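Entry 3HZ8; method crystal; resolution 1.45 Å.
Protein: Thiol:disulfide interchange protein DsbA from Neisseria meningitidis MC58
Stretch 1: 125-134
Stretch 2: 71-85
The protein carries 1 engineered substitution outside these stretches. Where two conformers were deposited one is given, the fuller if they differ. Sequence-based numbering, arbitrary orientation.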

# COMPACT_ATOMS: atom_id res chain seq x y z
N LYS A 125 -4.28 19.42 -7.65
CA LYS A 125 -3.30 20.48 -7.41
C LYS A 125 -2.52 20.29 -6.10
O LYS A 125 -1.32 20.56 -6.07
CB LYS A 125 -3.94 21.88 -7.47
CG LYS A 125 -4.54 22.21 -8.84
CD LYS A 125 -5.10 23.64 -8.92
CE LYS A 125 -6.27 23.89 -7.97
NZ LYS A 125 -7.51 23.20 -8.42
N LYS A 126 -3.20 19.82 -5.05
CA LYS A 126 -2.52 19.56 -3.77
C LYS A 126 -1.57 18.37 -3.87
O LYS A 126 -0.48 18.41 -3.30
CB LYS A 126 -3.50 19.38 -2.61
CG LYS A 126 -4.12 20.70 -2.08
CD LYS A 126 -3.07 21.70 -1.61
CE LYS A 126 -3.67 22.81 -0.73
NZ LYS A 126 -4.81 23.55 -1.37
N VAL A 127 -1.99 17.34 -4.60
CA VAL A 127 -1.13 16.18 -4.84
C VAL A 127 0.09 16.58 -5.70
O VAL A 127 1.21 16.17 -5.44
CB VAL A 127 -1.91 14.99 -5.44
CG1 VAL A 127 -0.96 13.84 -5.80
CG2 VAL A 127 -2.96 14.50 -4.43
N LEU A 128 -0.15 17.43 -6.70
CA LEU A 128 0.97 18.01 -7.46
C LEU A 128 1.97 18.75 -6.55
O LEU A 128 3.17 18.54 -6.65
CB LEU A 128 0.45 18.93 -8.56
CG LEU A 128 1.55 19.60 -9.40
CD1 LEU A 128 2.54 18.60 -10.00
CD2 LEU A 128 0.93 20.50 -10.49
N ALA A 129 1.46 19.60 -5.65
CA ALA A 129 2.33 20.29 -4.69
C ALA A 129 3.12 19.32 -3.82
O ALA A 129 4.29 19.54 -3.56
CB ALA A 129 1.51 21.26 -3.83
N ALA A 130 2.45 18.26 -3.38
CA ALA A 130 3.11 17.22 -2.60
C ALA A 130 4.20 16.52 -3.42
O ALA A 130 5.27 16.24 -2.89
CB ALA A 130 2.09 16.20 -2.09
N TYR A 131 3.91 16.25 -4.70
CA TYR A 131 4.89 15.64 -5.59
C TYR A 131 6.14 16.51 -5.69
O TYR A 131 7.26 16.01 -5.70
CB TYR A 131 4.30 15.38 -6.99
CG TYR A 131 5.31 14.79 -7.96
CD1 TYR A 131 5.42 13.40 -8.13
CD2 TYR A 131 6.18 15.60 -8.70
CE1 TYR A 131 6.35 12.86 -9.01
CE2 TYR A 131 7.11 15.06 -9.57
CZ TYR A 131 7.19 13.69 -9.72
OH TYR A 131 8.11 13.16 -10.59
N GLU A 132 5.94 17.83 -5.74
CA GLU A 132 7.05 18.74 -5.91
C GLU A 132 7.81 19.04 -4.62
O GLU A 132 8.84 19.70 -4.65
CB GLU A 132 6.58 20.02 -6.61
CG GLU A 132 6.07 19.74 -8.02
CD GLU A 132 6.57 20.73 -9.06
OE1 GLU A 132 5.74 21.22 -9.85
OE2 GLU A 132 7.80 21.01 -9.08
N SER A 133 7.30 18.54 -3.49
CA SER A 133 7.91 18.78 -2.19
C SER A 133 9.02 17.77 -1.88
O SER A 133 8.99 16.63 -2.35
CB SER A 133 6.84 18.73 -1.09
OG SER A 133 6.43 17.39 -0.85
N PRO A 134 10.00 18.18 -1.04
CA PRO A 134 11.05 17.23 -0.68
C PRO A 134 10.54 16.00 0.09
O PRO A 134 11.18 14.96 -0.02
CB PRO A 134 11.98 18.05 0.22
CG PRO A 134 11.68 19.47 -0.11
CD PRO A 134 10.22 19.50 -0.43
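Stretch 2 (71-85) LTLARLAAAVDMAAA

Stretch 2 packs on stretch 1 as a close helix-helix contact, alanine-lined at its centre and flanked by an arginine that covers a tyrosine ring and makes the one direct hydrogen bond between the stretches. Residues 71-83 are helical, and Ala84 is the first to leave helical phi/psi. The helix crosses helix 125-132 at 123°, nearer antiparallel than parallel, with the axes approaching to 8.0 Å. Such closeness suits small side chains: the CA atoms of Ala130 and Ala79 are 4.8 Å apart, and Ala79 CB lies 3.5 Å from Val127 O and 3.9 Å from Ala130 CB. Ala83 CB likewise comes within 3.1 Å of Lys126 O.

Val127 fits as a knob among Leu76, Ala79, Val80 and Ala83; compact and branched, it offers two methyls, CG1 3.8 Å from Ala79 CB and CG2 3.8 Å from Ala83 CB. Tyr131 fills the next hole, among Thr72, Arg75, Leu76 and Ala79, its flat ring offering a face to Arg75 while its hydroxyl reaches a water. The long, extended Arg75 lays CD over that face, 4.0 Å from the Tyr131 centroid, and adds a cation-pi contact; its NH2 donates to Ser133 O at 3.0 Å. The water joins Thr72 OG1 (2.6 Å) to Tyr131 OH (2.8 Å). The unbranched Met82, in the conformer given, brings CE to 3.7 Å from Ala130 CB.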

# COMPACT_ATOMS: atom_id res chain seq x y z
N LEU A 71 10.76 4.96 -9.78
CA LEU A 71 10.81 5.90 -8.67
C LEU A 71 9.76 7.00 -8.80
O LEU A 71 9.21 7.43 -7.80
CB LEU A 71 12.22 6.49 -8.50
CG LEU A 71 12.50 7.24 -7.18
CD1 LEU A 71 12.35 6.32 -5.98
CD2 LEU A 71 13.89 7.86 -7.21
N THR A 72 9.48 7.44 -10.03
CA THR A 72 8.45 8.47 -10.26
C THR A 72 7.07 8.02 -9.77
O THR A 72 6.31 8.80 -9.19
CB THR A 72 8.42 8.88 -11.75
OG1 THR A 72 9.67 9.49 -12.10
CG2 THR A 72 7.26 9.87 -12.03
N LEU A 73 6.76 6.74 -9.99
CA LEU A 73 5.49 6.20 -9.53
C LEU A 73 5.44 6.11 -8.01
O LEU A 73 4.40 6.33 -7.41
CB LEU A 73 5.22 4.82 -10.15
CG LEU A 73 5.01 4.78 -11.66
CD1 LEU A 73 4.86 3.33 -12.16
CD2 LEU A 73 3.81 5.67 -12.10
N ALA A 74 6.57 5.75 -7.39
CA ALA A 74 6.65 5.77 -5.94
C ALA A 74 6.49 7.20 -5.38
O ALA A 74 5.82 7.39 -4.35
CB ALA A 74 7.95 5.12 -5.46
N ARG A 75 7.07 8.20 -6.06
CA ARG A 75 6.87 9.59 -5.65
C ARG A 75 5.41 10.02 -5.77
O ARG A 75 4.90 10.78 -4.92
CB ARG A 75 7.77 10.53 -6.47
CG ARG A 75 7.97 11.87 -5.77
CD ARG A 75 9.02 12.75 -6.43
NE ARG A 75 9.22 13.93 -5.60
CZ ARG A 75 10.03 14.94 -5.90
NH1 ARG A 75 10.72 14.93 -7.03
NH2 ARG A 75 10.14 15.97 -5.06
N LEU A 76 4.72 9.56 -6.82
CA LEU A 76 3.27 9.75 -6.92
C LEU A 76 2.53 9.12 -5.75
O LEU A 76 1.63 9.75 -5.18
CB LEU A 76 2.73 9.18 -8.24
CG LEU A 76 1.21 9.23 -8.44
CD1 LEU A 76 0.65 10.63 -8.23
CD2 LEU A 76 0.81 8.65 -9.78
N ALA A 77 2.86 7.87 -5.41
CA ALA A 77 2.21 7.20 -4.27
C ALA A 77 2.43 8.00 -2.99
O ALA A 77 1.48 8.21 -2.20
CB ALA A 77 2.74 5.78 -4.12
N ALA A 78 3.66 8.47 -2.80
CA ALA A 78 4.00 9.32 -1.66
C ALA A 78 3.12 10.57 -1.66
O ALA A 78 2.53 10.90 -0.64
CB ALA A 78 5.47 9.69 -1.73
N ALA A 79 3.01 11.23 -2.80
CA ALA A 79 2.23 12.46 -2.90
C ALA A 79 0.75 12.25 -2.58
O ALA A 79 0.11 13.11 -1.95
CB ALA A 79 2.39 13.05 -4.30
N VAL A 80 0.18 11.13 -3.03
CA VAL A 80 -1.22 10.79 -2.75
C VAL A 80 -1.39 10.60 -1.25
O VAL A 80 -2.36 11.09 -0.66
CB VAL A 80 -1.65 9.51 -3.51
CG1 VAL A 80 -2.98 8.93 -2.97
CG2 VAL A 80 -1.73 9.78 -5.00
N ASP A 81 -0.46 9.88 -0.64
CA ASP A 81 -0.51 9.66 0.80
C ASP A 81 -0.52 10.99 1.56
O ASP A 81 -1.30 11.16 2.50
CB ASP A 81 0.66 8.79 1.25
CG ASP A 81 0.22 7.64 2.11
OD1 ASP A 81 -0.97 7.57 2.47
OD2 ASP A 81 1.09 6.79 2.40
N MET A 82 0.33 11.92 1.10
CA MET A 82 0.49 13.24 1.71
C MET A 82 -0.75 14.12 1.52
O MET A 82 -1.51 14.39 2.46
CB MET A 82 1.71 13.95 1.09
CG MET A 82 3.06 13.30 1.38
SD MET A 82 4.47 13.90 0.41
CE MET A 82 4.36 15.66 0.76
N ALA A 83 -0.93 14.58 0.29
CA ALA A 83 -1.93 15.59 -0.04
C ALA A 83 -3.35 15.08 -0.14
O ALA A 83 -4.31 15.86 -0.05
CB ALA A 83 -1.55 16.26 -1.31
N ALA A 84 -3.51 13.78 -0.34
CA ALA A 84 -4.83 13.21 -0.52
C ALA A 84 -5.19 12.22 0.58
O ALA A 84 -6.02 11.34 0.36
CB ALA A 84 -4.95 12.56 -1.90
N ALA A 85 -4.59 12.37 1.76
CA ALA A 85 -4.86 11.45 2.88
C ALA A 85 -6.36 11.26 3.13
O ALA A 85 -6.82 10.13 3.35
CB ALA A 85 -4.14 11.90 4.15
O HOH W 1 10.27 11.43 -10.54